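Local coordinates for programmed cell death 6-interacting protein (Homo sapiens, PDB 5WA1) that serves in endosomal sorting, membrane repair and cytokinesis, here through its Bro1 domain, which binds the ESCRT-III subunits CHMP4A, CHMP4B and CHMP4C, at residues Met229-Leu237 against Ala277-Gln287. Residues are numbered along the deposited sequence; the frame is centred on the assembly and turned at random.
Sequences MKDAIIAKL and AEYHQSILAKQ
Asp231 meets His280 where two antiparallel helices of the Bro1 domain pack, in the region that binds CHMP4 proteins. The segment axes, 231-237 and 277-287, approach to 7.8 Å at 159°. Packing is tight around Ala235 and His280. Ala235 CB sits 3.5 Å from Ala277 O. With alanine on both sides, the backbones come close here, Ala235 CA to Ala277 CA 4.1 Å. His280 ND1 donates to Asp231 OD1 at 2.9 Å, and the bond is nearly straight (169°). The acceptor lies in the ring plane and uses its anti lone pair, and the carboxylate is nearly coplanar with the imidazole. The first torsion of Ile234 turns CG2 away from the backbone N and over one face of the imidazole, 3.4 Å from the ring centroid, in a CH-pi contact; CD2 of Tyr279 sits over the opposite face. Ile234 also packs on Phe221 and Ala224 of helix 202-226. The bound peptide packs on Met229, Lys230, Ile233 and Leu237.

Toward Leu284 and Gln287 the contact is looser, and waters bridge polar groups at its margins. Ala232 CB touches Leu284 CD2 at 3.8 Å. One water joins Ala232 O to Gln281 OE1. Another accepts from Asp231 N, donates to Asp231 OD2 and takes a weak bond from Gln287 NE2, 3.4 Å from the water oxygen.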
loop_
_atom_site.group_PDB
_atom_site.type_symbol
_atom_site.label_atom_id
_atom_site.label_comp_id
_atom_site.label_asym_id
_atom_site.label_seq_id
_atom_site.Cartn_x
_atom_site.Cartn_y
_atom_site.Cartn_z
ATOM N N MET A 229 -23.495 -5.644 5.166
ATOM C CA MET A 229 -24.093 -4.854 4.100
ATOM C C MET A 229 -24.777 -5.765 3.077
ATOM O O MET A 229 -24.659 -6.996 3.121
ATOM C CB MET A 229 -23.034 -3.971 3.433
ATOM C CG MET A 229 -22.482 -2.892 4.372
ATOM S SD MET A 229 -21.457 -1.644 3.556
ATOM C CE MET A 229 -22.729 -0.664 2.747
ATOM N N LYS A 230 -25.506 -5.142 2.146
ATOM C CA LYS A 230 -26.222 -5.900 1.125
ATOM C C LYS A 230 -25.248 -6.757 0.329
ATOM O O LYS A 230 -24.159 -6.307 -0.042
ATOM C CB LYS A 230 -26.967 -4.963 0.170
ATOM C CG LYS A 230 -28.114 -4.171 0.790
ATOM C CD LYS A 230 -28.694 -3.179 -0.216
ATOM C CE LYS A 230 -29.875 -2.416 0.369
ATOM N NZ LYS A 230 -30.408 -1.379 -0.564
ATOM N N ASP A 231 -25.645 -7.998 0.059
ATOM C CA ASP A 231 -24.750 -8.888 -0.677
ATOM C C ASP A 231 -24.453 -8.361 -2.075
ATOM O O ASP A 231 -23.358 -8.596 -2.596
ATOM C CB ASP A 231 -25.333 -10.300 -0.730
ATOM C CG ASP A 231 -25.349 -10.962 0.638
ATOM O OD1 ASP A 231 -24.279 -11.432 1.085
ATOM O OD2 ASP A 231 -26.427 -11.005 1.272
ATOM N N ALA A 232 -25.396 -7.637 -2.686
ATOM C CA ALA A 232 -25.122 -7.004 -3.978
ATOM C C ALA A 232 -23.918 -6.069 -3.897
ATOM O O ALA A 232 -23.087 -6.026 -4.813
ATOM C CB ALA A 232 -26.346 -6.229 -4.457
ATOM N N ILE A 233 -23.819 -5.305 -2.814
ATOM C CA ILE A 233 -22.726 -4.353 -2.668
ATOM C C ILE A 233 -21.426 -5.079 -2.365
ATOM O O ILE A 233 -20.367 -4.750 -2.915
ATOM C CB ILE A 233 -23.078 -3.331 -1.574
ATOM C CG1 ILE A 233 -24.221 -2.435 -2.048
ATOM C CG2 ILE A 233 -21.846 -2.536 -1.150
ATOM C CD1 ILE A 233 -23.967 -1.803 -3.394
ATOM N N ILE A 234 -21.482 -6.072 -1.477
ATOM C CA ILE A 234 -20.287 -6.837 -1.143
ATOM C C ILE A 234 -19.699 -7.490 -2.390
ATOM O O ILE A 234 -18.476 -7.553 -2.555
ATOM C CB ILE A 234 -20.617 -7.865 -0.049
ATOM C CG1 ILE A 234 -20.977 -7.126 1.254
ATOM C CG2 ILE A 234 -19.448 -8.804 0.181
ATOM C CD1 ILE A 234 -21.419 -8.044 2.378
ATOM N N ALA A 235 -20.558 -7.948 -3.304
ATOM C CA ALA A 235 -20.068 -8.593 -4.518
ATOM C C ALA A 235 -19.330 -7.601 -5.412
ATOM O O ALA A 235 -18.282 -7.931 -5.977
ATOM C CB ALA A 235 -21.232 -9.255 -5.275
ATOM N N LYS A 236 -19.857 -6.383 -5.547
ATOM C CA LYS A 236 -19.190 -5.364 -6.352
ATOM C C LYS A 236 -17.879 -4.883 -5.721
ATOM O O LYS A 236 -16.936 -4.550 -6.450
ATOM C CB LYS A 236 -20.137 -4.182 -6.570
ATOM C CG LYS A 236 -21.344 -4.527 -7.428
ATOM C CD LYS A 236 -22.250 -3.327 -7.623
ATOM C CE LYS A 236 -23.478 -3.702 -8.426
ATOM N NZ LYS A 236 -24.436 -2.572 -8.547
ATOM N N LEU A 237 -17.798 -4.826 -4.390
ATOM C CA LEU A 237 -16.521 -4.477 -3.752
ATOM C C LEU A 237 -15.486 -5.577 -3.958
ATOM O O LEU A 237 -14.317 -5.298 -4.256
ATOM C CB LEU A 237 -16.732 -4.231 -2.262
ATOM C CG LEU A 237 -17.627 -3.050 -1.860
ATOM C CD1 LEU A 237 -17.892 -3.074 -0.373
ATOM C CD2 LEU A 237 -16.969 -1.744 -2.236
ATOM N N ALA A 277 -16.874 -12.528 -4.831
ATOM C CA ALA A 277 -17.874 -11.849 -5.646
ATOM C C ALA A 277 -18.967 -12.826 -6.089
ATOM O O ALA A 277 -20.161 -12.521 -6.007
ATOM C CB ALA A 277 -17.200 -11.215 -6.864
ATOM N N GLU A 278 -18.567 -14.003 -6.575
ATOM C CA GLU A 278 -19.557 -14.990 -7.032
ATOM C C GLU A 278 -20.388 -15.516 -5.870
ATOM O O GLU A 278 -21.586 -15.787 -6.022
ATOM C CB GLU A 278 -18.856 -16.144 -7.739
ATOM C CG GLU A 278 -18.258 -15.804 -9.097
ATOM C CD GLU A 278 -19.312 -15.571 -10.183
ATOM O OE1 GLU A 278 -20.529 -15.524 -9.870
ATOM O OE2 GLU A 278 -18.919 -15.426 -11.364
ATOM N N TYR A 279 -19.763 -15.695 -4.706
ATOM C CA TYR A 279 -20.488 -16.208 -3.552
ATOM C C TYR A 279 -21.568 -15.230 -3.110
ATOM O O TYR A 279 -22.716 -15.621 -2.887
ATOM C CB TYR A 279 -19.525 -16.506 -2.404
ATOM C CG TYR A 279 -20.224 -16.917 -1.133
ATOM C CD1 TYR A 279 -20.788 -18.182 -1.011
ATOM C CD2 TYR A 279 -20.331 -16.042 -0.062
ATOM C CE1 TYR A 279 -21.434 -18.567 0.142
ATOM C CE2 TYR A 279 -20.980 -16.416 1.100
ATOM C CZ TYR A 279 -21.528 -17.678 1.194
ATOM O OH TYR A 279 -22.166 -18.057 2.341
ATOM N N HIS A 280 -21.221 -13.945 -2.990
ATOM C CA HIS A 280 -22.214 -12.975 -2.556
ATOM C C HIS A 280 -23.232 -12.687 -3.648
ATOM O O HIS A 280 -24.402 -12.430 -3.347
ATOM C CB HIS A 280 -21.526 -11.700 -2.072
ATOM C CG HIS A 280 -20.842 -11.884 -0.755
ATOM N ND1 HIS A 280 -21.527 -11.878 0.437
ATOM C CD2 HIS A 280 -19.549 -12.151 -0.447
ATOM C CE1 HIS A 280 -20.684 -12.103 1.430
ATOM N NE2 HIS A 280 -19.478 -12.277 0.920
ATOM N N GLN A 281 -22.825 -12.748 -4.913
ATOM C CA GLN A 281 -23.815 -12.629 -5.974
ATOM C C GLN A 281 -24.770 -13.816 -5.970
ATOM O O GLN A 281 -25.948 -13.653 -6.296
ATOM C CB GLN A 281 -23.125 -12.493 -7.332
ATOM C CG GLN A 281 -24.060 -12.032 -8.449
ATOM C CD GLN A 281 -24.454 -10.579 -8.297
ATOM O OE1 GLN A 281 -23.824 -9.832 -7.546
ATOM N NE2 GLN A 281 -25.501 -10.167 -9.002
ATOM N N SER A 282 -24.290 -15.004 -5.589
ATOM C CA SER A 282 -25.155 -16.175 -5.542
ATOM C C SER A 282 -26.218 -16.043 -4.451
ATOM O O SER A 282 -27.349 -16.520 -4.624
ATOM C CB SER A 282 -24.324 -17.449 -5.338
ATOM O OG SER A 282 -24.049 -17.644 -3.952
ATOM N N ILE A 283 -25.875 -15.420 -3.322
ATOM C CA ILE A 283 -26.862 -15.160 -2.274
ATOM C C ILE A 283 -27.970 -14.256 -2.801
ATOM O O ILE A 283 -29.161 -14.489 -2.546
ATOM C CB ILE A 283 -26.175 -14.544 -1.035
ATOM C CG1 ILE A 283 -25.195 -15.544 -0.420
ATOM C CG2 ILE A 283 -27.224 -14.076 -0.003
ATOM C CD1 ILE A 283 -24.395 -14.978 0.735
ATOM N N LEU A 284 -27.596 -13.200 -3.531
ATOM C CA LEU A 284 -28.594 -12.348 -4.170
ATOM C C LEU A 284 -29.459 -13.150 -5.132
ATOM O O LEU A 284 -30.687 -13.007 -5.137
ATOM C CB LEU A 284 -27.906 -11.201 -4.913
ATOM C CG LEU A 284 -28.822 -10.205 -5.629
ATOM C CD1 LEU A 284 -29.854 -9.613 -4.674
ATOM C CD2 LEU A 284 -27.988 -9.094 -6.267
ATOM N N ALA A 285 -28.838 -13.999 -5.948
ATOM C CA ALA A 285 -29.609 -14.832 -6.871
ATOM C C ALA A 285 -30.617 -15.690 -6.117
ATOM O O ALA A 285 -31.780 -15.783 -6.522
ATOM C CB ALA A 285 -28.674 -15.713 -7.701
ATOM N N LYS A 286 -30.193 -16.305 -5.006
ATOM C CA LYS A 286 -31.108 -17.147 -4.237
ATOM C C LYS A 286 -32.269 -16.331 -3.691
ATOM O O LYS A 286 -33.430 -16.767 -3.749
ATOM C CB LYS A 286 -30.357 -17.843 -3.099
ATOM C CG LYS A 286 -31.131 -19.008 -2.463
ATOM C CD LYS A 286 -30.350 -19.651 -1.319
ATOM C CE LYS A 286 -30.941 -21.010 -0.915
ATOM N NZ LYS A 286 -30.655 -22.082 -1.947
ATOM N N GLN A 287 -31.974 -15.145 -3.155
ATOM C CA GLN A 287 -33.013 -14.276 -2.622
ATOM C C GLN A 287 -34.035 -13.916 -3.681
ATOM O O GLN A 287 -35.216 -13.737 -3.368
ATOM C CB GLN A 287 -32.393 -13.000 -2.053
ATOM C CG GLN A 287 -31.727 -13.197 -0.725
ATOM C CD GLN A 287 -30.878 -12.000 -0.329
ATOM O OE1 GLN A 287 -30.650 -11.093 -1.135
ATOM N NE2 GLN A 287 -30.396 -12.002 0.907
HETATM O O HOH W 1 -28.332 -9.322 1.304
HETATM O O HOH W 2 -24.005 -7.396 -7.210
#